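PDB 1DDZ: carbonic anhydrase, which probably catalyses the reversible hydration of carbon dioxide to hydrogencarbonate and a proton, using zinc as cofactor. Local coordinates for residues 325-329 with 353-357. Residues are numbered along the deposited sequence; the frame is centred on the assembly and turned at random.
Sequences WIGCA and ANQCI. With ZN (zinc ion), chain D.
Asn354 sets its CB against the backbone of the strand, 3.6 Å from Gly327 C. Its chi1 of 44° sets CG between the backbone N and the carbonyl carbon, and that turn carries the amide along the chain toward Cys328: OD1 comes to 3.5 Å from Cys328 CB, a van der Waals approach to the methylene. Both backbone angles of Ala353 and Asn354 are positive (phi 70° and 36°), a sharp bend by which the chain leaving strand 346-351 is turned back to run alongside the last residues of strand 323-328, the two touching parts running roughly antiparallel.

Cys328 closes that end. With SG anti to its backbone N, the sulfur reaches past the strand tip to the zinc ion, 2.3 Å away, and also takes a weak hydrogen bond from Ala353 N at 3.3 Å. Asp330, His384 and Cys387 complete the zinc site of this beta-class carbonic anhydrase, which sits at the C-terminal ends of the parallel strands 323-328 and 378-384 in the mixed sheet of this half of the chain.

At the other end of the contact the packing is apolar. Ile326 directs its CB at the loop, and CG2 and CD1 both lie beside Cys356 SG, at 4.0 and 4.1 Å. Cys356 also rests on Val381 of strand 378-384 and Val445 of helix 426-447, while its backbone N and O are hydrogen-bonded by Gln441 and Asn444 of that same helix.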
ATOM      1  N   TRP A 325      -4.834 -15.266  13.298  1.00 12.35           N
ATOM      2  CA  TRP A 325      -5.976 -15.668  12.512  1.00 11.15           C
ATOM      3  C   TRP A 325      -6.184 -14.586  11.461  1.00 12.64           C
ATOM      4  O   TRP A 325      -6.289 -13.411  11.816  1.00 14.28           O
ATOM      5  CB  TRP A 325      -7.208 -15.748  13.404  1.00  7.05           C
ATOM      6  CG  TRP A 325      -8.408 -16.303  12.722  1.00 14.81           C
ATOM      7  CD1 TRP A 325      -9.253 -15.650  11.863  1.00 15.98           C
ATOM      8  CD2 TRP A 325      -8.951 -17.616  12.896  1.00 12.79           C
ATOM      9  NE1 TRP A 325     -10.294 -16.478  11.509  1.00 15.57           N
ATOM     10  CE2 TRP A 325     -10.131 -17.686  12.132  1.00 14.53           C
ATOM     11  CE3 TRP A 325      -8.552 -18.739  13.631  1.00 17.16           C
ATOM     12  CZ2 TRP A 325     -10.927 -18.839  12.088  1.00 18.44           C
ATOM     13  CZ3 TRP A 325      -9.341 -19.882  13.582  1.00 19.40           C
ATOM     14  CH2 TRP A 325     -10.517 -19.921  12.815  1.00 18.02           C
ATOM     15  N   ILE A 326      -6.172 -14.961  10.179  1.00 10.50           N
ATOM     16  CA  ILE A 326      -6.415 -14.034   9.081  1.00  8.66           C
ATOM     17  C   ILE A 326      -7.779 -14.411   8.494  1.00 12.05           C
ATOM     18  O   ILE A 326      -7.921 -15.462   7.865  1.00 15.54           O
ATOM     19  CB  ILE A 326      -5.342 -14.147   8.008  1.00  7.00           C
ATOM     20  CG1 ILE A 326      -3.983 -13.861   8.649  1.00  9.73           C
ATOM     21  CG2 ILE A 326      -5.681 -13.204   6.839  1.00  7.00           C
ATOM     22  CD1 ILE A 326      -2.778 -14.329   7.854  1.00  8.77           C
ATOM     23  N   GLY A 327      -8.787 -13.576   8.731  1.00 10.54           N
ATOM     24  CA  GLY A 327     -10.121 -13.869   8.260  1.00  7.00           C
ATOM     25  C   GLY A 327     -10.732 -12.786   7.420  1.00 10.69           C
ATOM     26  O   GLY A 327     -10.073 -11.793   7.100  1.00  7.86           O
ATOM     27  N   CYS A 328     -11.989 -12.978   7.042  1.00  9.67           N
ATOM     28  CA  CYS A 328     -12.689 -12.023   6.204  1.00 11.13           C
ATOM     29  C   CYS A 328     -13.452 -10.991   7.011  1.00 11.74           C
ATOM     30  O   CYS A 328     -14.037 -11.321   8.034  1.00 11.43           O
ATOM     31  CB  CYS A 328     -13.655 -12.757   5.271  1.00  9.48           C
ATOM     32  SG  CYS A 328     -14.536 -11.613   4.154  1.00 17.81           S
ATOM     33  N   ALA A 329     -13.524  -9.769   6.508  1.00 15.20           N
ATOM     34  CA  ALA A 329     -14.231  -8.696   7.192  1.00 15.61           C
ATOM     35  C   ALA A 329     -15.711  -9.000   7.443  1.00 19.96           C
ATOM     36  O   ALA A 329     -16.336  -8.354   8.262  1.00 20.02           O
ATOM     37  CB  ALA A 329     -14.036  -7.390   6.482  1.00 13.52           C
ATOM     38  N   ALA A 353     -12.379 -10.659   1.872  1.00 15.96           N
ATOM     39  CA  ALA A 353     -12.077 -11.948   1.260  1.00  9.61           C
ATOM     40  C   ALA A 353     -10.791 -12.598   1.757  1.00 10.63           C
ATOM     41  O   ALA A 353     -10.104 -13.280   1.007  1.00 11.52           O
ATOM     42  CB  ALA A 353     -12.050 -11.802  -0.249  1.00 11.08           C
ATOM     43  N   ASN A 354     -10.457 -12.345   3.020  1.00  9.66           N
ATOM     44  CA  ASN A 354      -9.274 -12.908   3.672  1.00  9.52           C
ATOM     45  C   ASN A 354      -8.042 -13.063   2.795  1.00 10.96           C
ATOM     46  O   ASN A 354      -7.421 -14.141   2.765  1.00 12.90           O
ATOM     47  CB  ASN A 354      -9.613 -14.235   4.377  1.00 10.42           C
ATOM     48  CG  ASN A 354     -10.490 -15.152   3.532  1.00 13.47           C
ATOM     49  OD1 ASN A 354     -11.709 -15.038   3.562  1.00 15.36           O
ATOM     50  ND2 ASN A 354      -9.873 -16.053   2.778  1.00  7.00           N
ATOM     51  N   GLN A 355      -7.677 -11.961   2.127  1.00 10.05           N
ATOM     52  CA  GLN A 355      -6.532 -11.905   1.215  1.00 12.08           C
ATOM     53  C   GLN A 355      -5.188 -11.804   1.931  1.00 15.06           C
ATOM     54  O   GLN A 355      -5.078 -11.176   3.004  1.00 12.59           O
ATOM     55  CB  GLN A 355      -6.647 -10.708   0.281  1.00 13.60           C
ATOM     56  CG  GLN A 355      -7.813 -10.712  -0.676  1.00 14.66           C
ATOM     57  CD  GLN A 355      -7.668 -11.753  -1.737  1.00 20.45           C
ATOM     58  OE1 GLN A 355      -7.872 -12.943  -1.491  1.00 21.79           O
ATOM     59  NE2 GLN A 355      -7.364 -11.318  -2.935  1.00 19.70           N
ATOM     60  N   CYS A 356      -4.188 -12.461   1.345  1.00 13.32           N
ATOM     61  CA  CYS A 356      -2.812 -12.453   1.851  1.00 11.53           C
ATOM     62  C   CYS A 356      -1.939 -12.107   0.663  1.00  8.92           C
ATOM     63  O   CYS A 356      -1.113 -12.916   0.243  1.00 12.60           O
ATOM     64  CB  CYS A 356      -2.410 -13.833   2.389  1.00  8.05           C
ATOM     65  SG  CYS A 356      -3.301 -14.328   3.829  1.00  8.84           S
ATOM     66  N   ILE A 357      -2.156 -10.920   0.103  1.00  7.00           N
ATOM     67  CA  ILE A 357      -1.423 -10.441  -1.045  1.00  7.00           C
ATOM     68  C   ILE A 357       0.071 -10.364  -0.714  1.00 11.74           C
ATOM     69  O   ILE A 357       0.442  -9.957   0.390  1.00 11.20           O
ATOM     70  CB  ILE A 357      -2.018  -9.109  -1.485  1.00  7.00           C
ATOM     71  CG1 ILE A 357      -3.474  -9.341  -1.915  1.00  7.00           C
ATOM     72  CG2 ILE A 357      -1.190  -8.473  -2.569  1.00  7.00           C
ATOM     73  CD1 ILE A 357      -4.333  -8.091  -1.972  1.00  7.16           C
TER
HETATM   74 ZN    ZN D   2     -16.381 -12.790   3.375  1.00 13.52          ZN